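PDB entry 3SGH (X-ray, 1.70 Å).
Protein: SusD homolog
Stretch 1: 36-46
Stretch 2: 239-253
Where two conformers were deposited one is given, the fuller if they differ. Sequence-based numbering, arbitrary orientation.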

# COMPACT_ATOMS: atom_id res chain seq x y z
N CYS A 36 -9.96 -1.84 8.62
CA CYS A 36 -8.90 -2.82 8.35
C CYS A 36 -9.33 -3.82 7.27
O CYS A 36 -8.60 -4.04 6.30
CB CYS A 36 -8.46 -3.52 9.64
SG CYS A 36 -6.98 -4.49 9.40
N GLN A 37 -10.52 -4.38 7.39
CA GLN A 37 -10.97 -5.30 6.38
C GLN A 37 -11.07 -4.61 5.03
O GLN A 37 -10.55 -5.12 4.04
CB GLN A 37 -12.29 -5.96 6.70
CG GLN A 37 -12.68 -6.96 5.56
CD GLN A 37 -13.74 -7.96 6.01
OE1 GLN A 37 -14.78 -7.57 6.57
NE2 GLN A 37 -13.47 -9.24 5.77
N GLU A 38 -11.69 -3.44 5.04
CA GLU A 38 -11.98 -2.73 3.77
C GLU A 38 -10.73 -2.31 3.01
O GLU A 38 -10.64 -2.48 1.80
CB GLU A 38 -12.88 -1.53 4.03
CG GLU A 38 -14.29 -1.94 4.53
CD GLU A 38 -15.08 -0.74 5.14
OE1 GLU A 38 -14.61 0.40 5.04
OE2 GLU A 38 -16.16 -0.98 5.70
N ILE A 39 -9.75 -1.77 3.74
CA ILE A 39 -8.54 -1.26 3.13
C ILE A 39 -7.40 -2.27 3.10
O ILE A 39 -6.64 -2.32 2.13
CB ILE A 39 -8.11 0.06 3.87
CG1 ILE A 39 -9.20 1.14 3.73
CG2 ILE A 39 -6.70 0.58 3.39
CD1 ILE A 39 -9.38 1.70 2.28
N ASN A 40 -7.24 -3.03 4.18
CA ASN A 40 -6.12 -3.91 4.32
C ASN A 40 -6.40 -5.35 3.93
O ASN A 40 -5.45 -6.10 3.78
CB ASN A 40 -5.56 -3.88 5.75
CG ASN A 40 -4.98 -2.53 6.12
OD1 ASN A 40 -4.38 -1.86 5.27
ND2 ASN A 40 -5.12 -2.13 7.37
N CYS A 41 -7.66 -5.76 3.74
CA CYS A 41 -7.97 -7.19 3.54
C CYS A 41 -8.97 -7.54 2.45
O CYS A 41 -9.54 -8.66 2.49
CB CYS A 41 -8.47 -7.80 4.86
SG CYS A 41 -7.45 -7.52 6.37
N MSE A 42 -9.16 -6.67 1.47
CA MSE A 42 -10.14 -6.89 0.40
C MSE A 42 -9.43 -6.78 -0.96
O MSE A 42 -8.78 -7.73 -1.40
CB MSE A 42 -11.34 -5.90 0.51
CG MSE A 42 -12.24 -6.14 1.73
SE MSE A 42 -13.17 -7.86 1.81
CE MSE A 42 -14.76 -7.45 0.75
N TRP A 43 -9.53 -5.61 -1.60
CA TRP A 43 -8.76 -5.38 -2.81
C TRP A 43 -7.27 -5.51 -2.55
O TRP A 43 -6.49 -5.70 -3.48
CB TRP A 43 -9.08 -4.03 -3.50
CG TRP A 43 -8.91 -2.85 -2.58
CD1 TRP A 43 -9.89 -2.23 -1.89
CD2 TRP A 43 -7.69 -2.21 -2.20
NE1 TRP A 43 -9.37 -1.25 -1.09
CE2 TRP A 43 -8.02 -1.21 -1.26
CE3 TRP A 43 -6.34 -2.39 -2.54
CZ2 TRP A 43 -7.05 -0.40 -0.63
CZ3 TRP A 43 -5.37 -1.57 -1.91
CH2 TRP A 43 -5.74 -0.59 -1.00
N ALA A 44 -6.85 -5.38 -1.29
CA ALA A 44 -5.43 -5.53 -0.93
C ALA A 44 -4.82 -6.85 -1.41
O ALA A 44 -3.59 -6.95 -1.52
CB ALA A 44 -5.25 -5.39 0.60
N SER A 45 -5.66 -7.88 -1.61
CA SER A 45 -5.15 -9.14 -2.11
C SER A 45 -4.47 -8.99 -3.48
O SER A 45 -3.64 -9.82 -3.85
CB SER A 45 -6.25 -10.21 -2.14
OG SER A 45 -6.73 -10.45 -0.82
N PHE A 46 -4.77 -7.93 -4.20
CA PHE A 46 -4.07 -7.66 -5.45
C PHE A 46 -2.59 -7.30 -5.26
O PHE A 46 -1.86 -7.22 -6.26
CB PHE A 46 -4.74 -6.49 -6.23
CG PHE A 46 -6.20 -6.71 -6.52
CD1 PHE A 46 -6.73 -7.98 -6.66
CD2 PHE A 46 -7.03 -5.62 -6.68
CE1 PHE A 46 -8.07 -8.17 -6.91
CE2 PHE A 46 -8.41 -5.79 -6.96
CZ PHE A 46 -8.93 -7.03 -7.07
N GLY A 239 -6.91 -4.41 14.12
CA GLY A 239 -7.99 -4.95 13.30
C GLY A 239 -7.66 -6.25 12.63
O GLY A 239 -8.55 -7.06 12.42
N TYR A 240 -6.38 -6.49 12.32
CA TYR A 240 -6.01 -7.74 11.66
C TYR A 240 -6.35 -8.92 12.54
O TYR A 240 -6.81 -9.93 12.04
CB TYR A 240 -4.55 -7.78 11.29
CG TYR A 240 -4.09 -6.98 10.06
CD1 TYR A 240 -4.40 -7.37 8.77
CD2 TYR A 240 -3.29 -5.85 10.23
CE1 TYR A 240 -3.96 -6.70 7.70
CE2 TYR A 240 -2.81 -5.16 9.13
CZ TYR A 240 -3.13 -5.59 7.86
OH TYR A 240 -2.64 -4.94 6.75
N ALA A 241 -6.11 -8.78 13.85
CA ALA A 241 -6.36 -9.90 14.75
C ALA A 241 -7.87 -10.22 14.78
O ALA A 241 -8.26 -11.39 14.84
CB ALA A 241 -5.84 -9.61 16.11
N ILE A 242 -8.70 -9.18 14.69
CA ILE A 242 -10.15 -9.37 14.66
C ILE A 242 -10.54 -10.07 13.31
O ILE A 242 -11.22 -11.10 13.34
CB ILE A 242 -10.92 -8.05 14.89
CG1 ILE A 242 -10.59 -7.49 16.30
CG2 ILE A 242 -12.48 -8.31 14.71
CD1 ILE A 242 -10.95 -5.99 16.53
N VAL A 243 -10.17 -9.49 12.17
CA VAL A 243 -10.50 -10.07 10.86
C VAL A 243 -9.97 -11.51 10.76
O VAL A 243 -10.68 -12.44 10.34
CB VAL A 243 -10.02 -9.16 9.73
CG1 VAL A 243 -10.40 -9.74 8.35
CG2 VAL A 243 -10.63 -7.75 9.91
N SER A 244 -8.76 -11.72 11.26
CA SER A 244 -8.12 -13.02 11.16
C SER A 244 -8.82 -14.07 12.05
O SER A 244 -8.83 -15.27 11.73
CB SER A 244 -6.64 -12.91 11.57
OG SER A 244 -5.94 -14.14 11.56
N GLY A 245 -9.38 -13.61 13.15
CA GLY A 245 -10.09 -14.45 14.09
C GLY A 245 -11.45 -14.91 13.60
O GLY A 245 -11.95 -15.95 14.05
N TRP A 246 -12.04 -14.19 12.66
CA TRP A 246 -13.38 -14.53 12.16
C TRP A 246 -13.62 -15.94 11.62
O TRP A 246 -14.62 -16.56 12.04
CB TRP A 246 -13.91 -13.44 11.22
CG TRP A 246 -14.21 -12.14 11.88
CD1 TRP A 246 -14.48 -11.92 13.21
CD2 TRP A 246 -14.33 -10.87 11.23
NE1 TRP A 246 -14.70 -10.57 13.41
CE2 TRP A 246 -14.63 -9.92 12.20
CE3 TRP A 246 -14.17 -10.45 9.91
CZ2 TRP A 246 -14.80 -8.59 11.90
CZ3 TRP A 246 -14.35 -9.15 9.61
CH2 TRP A 246 -14.65 -8.22 10.60
N PRO A 247 -12.74 -16.50 10.74
CA PRO A 247 -11.59 -15.88 10.03
C PRO A 247 -11.98 -15.39 8.66
O PRO A 247 -12.82 -16.02 8.03
CB PRO A 247 -10.60 -17.05 9.86
CG PRO A 247 -11.50 -18.29 9.77
CD PRO A 247 -12.77 -17.96 10.56
N GLU A 248 -11.40 -14.28 8.19
CA GLU A 248 -11.62 -13.83 6.83
C GLU A 248 -10.36 -13.33 6.12
O GLU A 248 -10.46 -12.85 5.01
CB GLU A 248 -12.77 -12.81 6.77
CG GLU A 248 -14.14 -13.45 7.11
CD GLU A 248 -15.33 -12.53 6.95
OE1 GLU A 248 -15.19 -11.40 6.41
OE2 GLU A 248 -16.43 -12.98 7.36
N VAL A 249 -9.19 -13.47 6.76
CA VAL A 249 -7.92 -13.15 6.13
C VAL A 249 -6.84 -14.12 6.55
O VAL A 249 -6.78 -14.52 7.70
CB VAL A 249 -7.52 -11.65 6.36
CG1 VAL A 249 -7.11 -11.42 7.85
CG2 VAL A 249 -6.44 -11.20 5.35
N ARG A 250 -6.03 -14.54 5.55
CA ARG A 250 -4.89 -15.40 5.78
C ARG A 250 -3.71 -14.90 4.93
O ARG A 250 -3.84 -13.99 4.15
CB ARG A 250 -5.22 -16.86 5.46
CG ARG A 250 -6.16 -17.57 6.45
CD ARG A 250 -5.50 -17.83 7.76
NE ARG A 250 -6.32 -18.46 8.78
CZ ARG A 250 -7.04 -17.83 9.72
NH1 ARG A 250 -7.16 -16.51 9.74
NH2 ARG A 250 -7.69 -18.53 10.63
N ALA A 251 -2.54 -15.50 5.11
CA ALA A 251 -1.39 -15.19 4.28
C ALA A 251 -1.69 -15.60 2.82
O ALA A 251 -2.34 -16.60 2.55
CB ALA A 251 -0.16 -15.93 4.82
N ASN A 252 -1.19 -14.82 1.89
CA ASN A 252 -1.39 -15.03 0.45
C ASN A 252 -0.31 -15.97 -0.08
O ASN A 252 0.88 -15.88 0.26
CB ASN A 252 -1.36 -13.67 -0.25
CG ASN A 252 -1.75 -13.72 -1.71
OD1 ASN A 252 -1.20 -14.50 -2.50
ND2 ASN A 252 -2.63 -12.82 -2.11
N ALA A 253 -0.76 -16.94 -0.89
CA ALA A 253 0.09 -17.89 -1.57
C ALA A 253 1.31 -17.26 -2.22
O ALA A 253 2.39 -17.85 -2.26
CB ALA A 253 -0.76 -18.54 -2.70
O HOH W 1 -11.07 -10.18 4.42
O HOH W 2 -16.95 -9.33 7.14
O HOH W 3 -2.74 -5.43 3.88
O HOH W 4 -2.62 -12.30 -5.01

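Two helices from distant parts of one chain, residues 36-40 and the segment around 239-245, cross almost at right angles, 97° between their N-to-C directions, with axes 10.0 Å apart at closest approach. Beyond the crossing the chains stay in touch, Cys41 lying near Val249 and Ser45 near Asn252. Together the stretches bury 471 Å², and the three residues that cover the most surface are Gln37, Cys41 and Tyr240.

Gln37 covers the most surface and serves both apolar and polar needs. Its CB rests 4.0 Å from Val243 CG2, and its extended chain (chi1 and chi2 both t) carries the amide out to the loop that follows the second helix. There Gln37 NE2 donates to Glu248 OE1 at 2.8 Å with a nearly linear angle of 172°, a neutral donor meeting a carboxylate. The other amide atom, Gln37 OE1, lies at the edge of the Trp246 ring, 3.5 Å from CZ3 and close to the ring plane, where the carbonyl faces the positive rim of the indole. Water 1 accepts from Gln37 NE2 and donates to Cys41 O and Glu248 O, tying backbone to backbone across the contact; water 2 donates to both Gln37 OE1 and Glu248 OE1.

Tyr240 works differently. Its CA-to-CB bond points sideways, but the ring reaches back to the first stretch and meets two sulfurs. Cys36 SG sits over one face, 3.8 Å from the ring centroid and only 10° off the normal, so the polarizable sulfur lies against the pi cloud. Cys36 SG also receives a weak hydrogen bond from Asn40 ND2 at 3.6 Å, one turn along its helix. Close approach here also depends on Gly239: an ideal CB on that residue would fall 2.6 Å from Cys36 CB, a clash. At the far end of the ring, Tyr240 OH approaches Asn40 CB at 3.3 Å and shares water 3 with Asn40 O.

Cys41, the first residue to leave helical geometry, points its side chain into an apolar pocket. Its SG lies 3.8 Å from Tyr240 CE1, oblique to the ring, 4.2 Å from Val243 CG1 and 4.0 Å from Val249 CG2, so one small sulfur joins helix and strand.

Farther on, water 4 accepts from Asn252 ND2 and donates to Ser45 O, bridging two atoms that lie 3.6 Å apart without a direct hydrogen bond. The design rule is legible: sulfur and aliphatic groups fill the interior, while an amide and ordered waters satisfy the polar atoms around them.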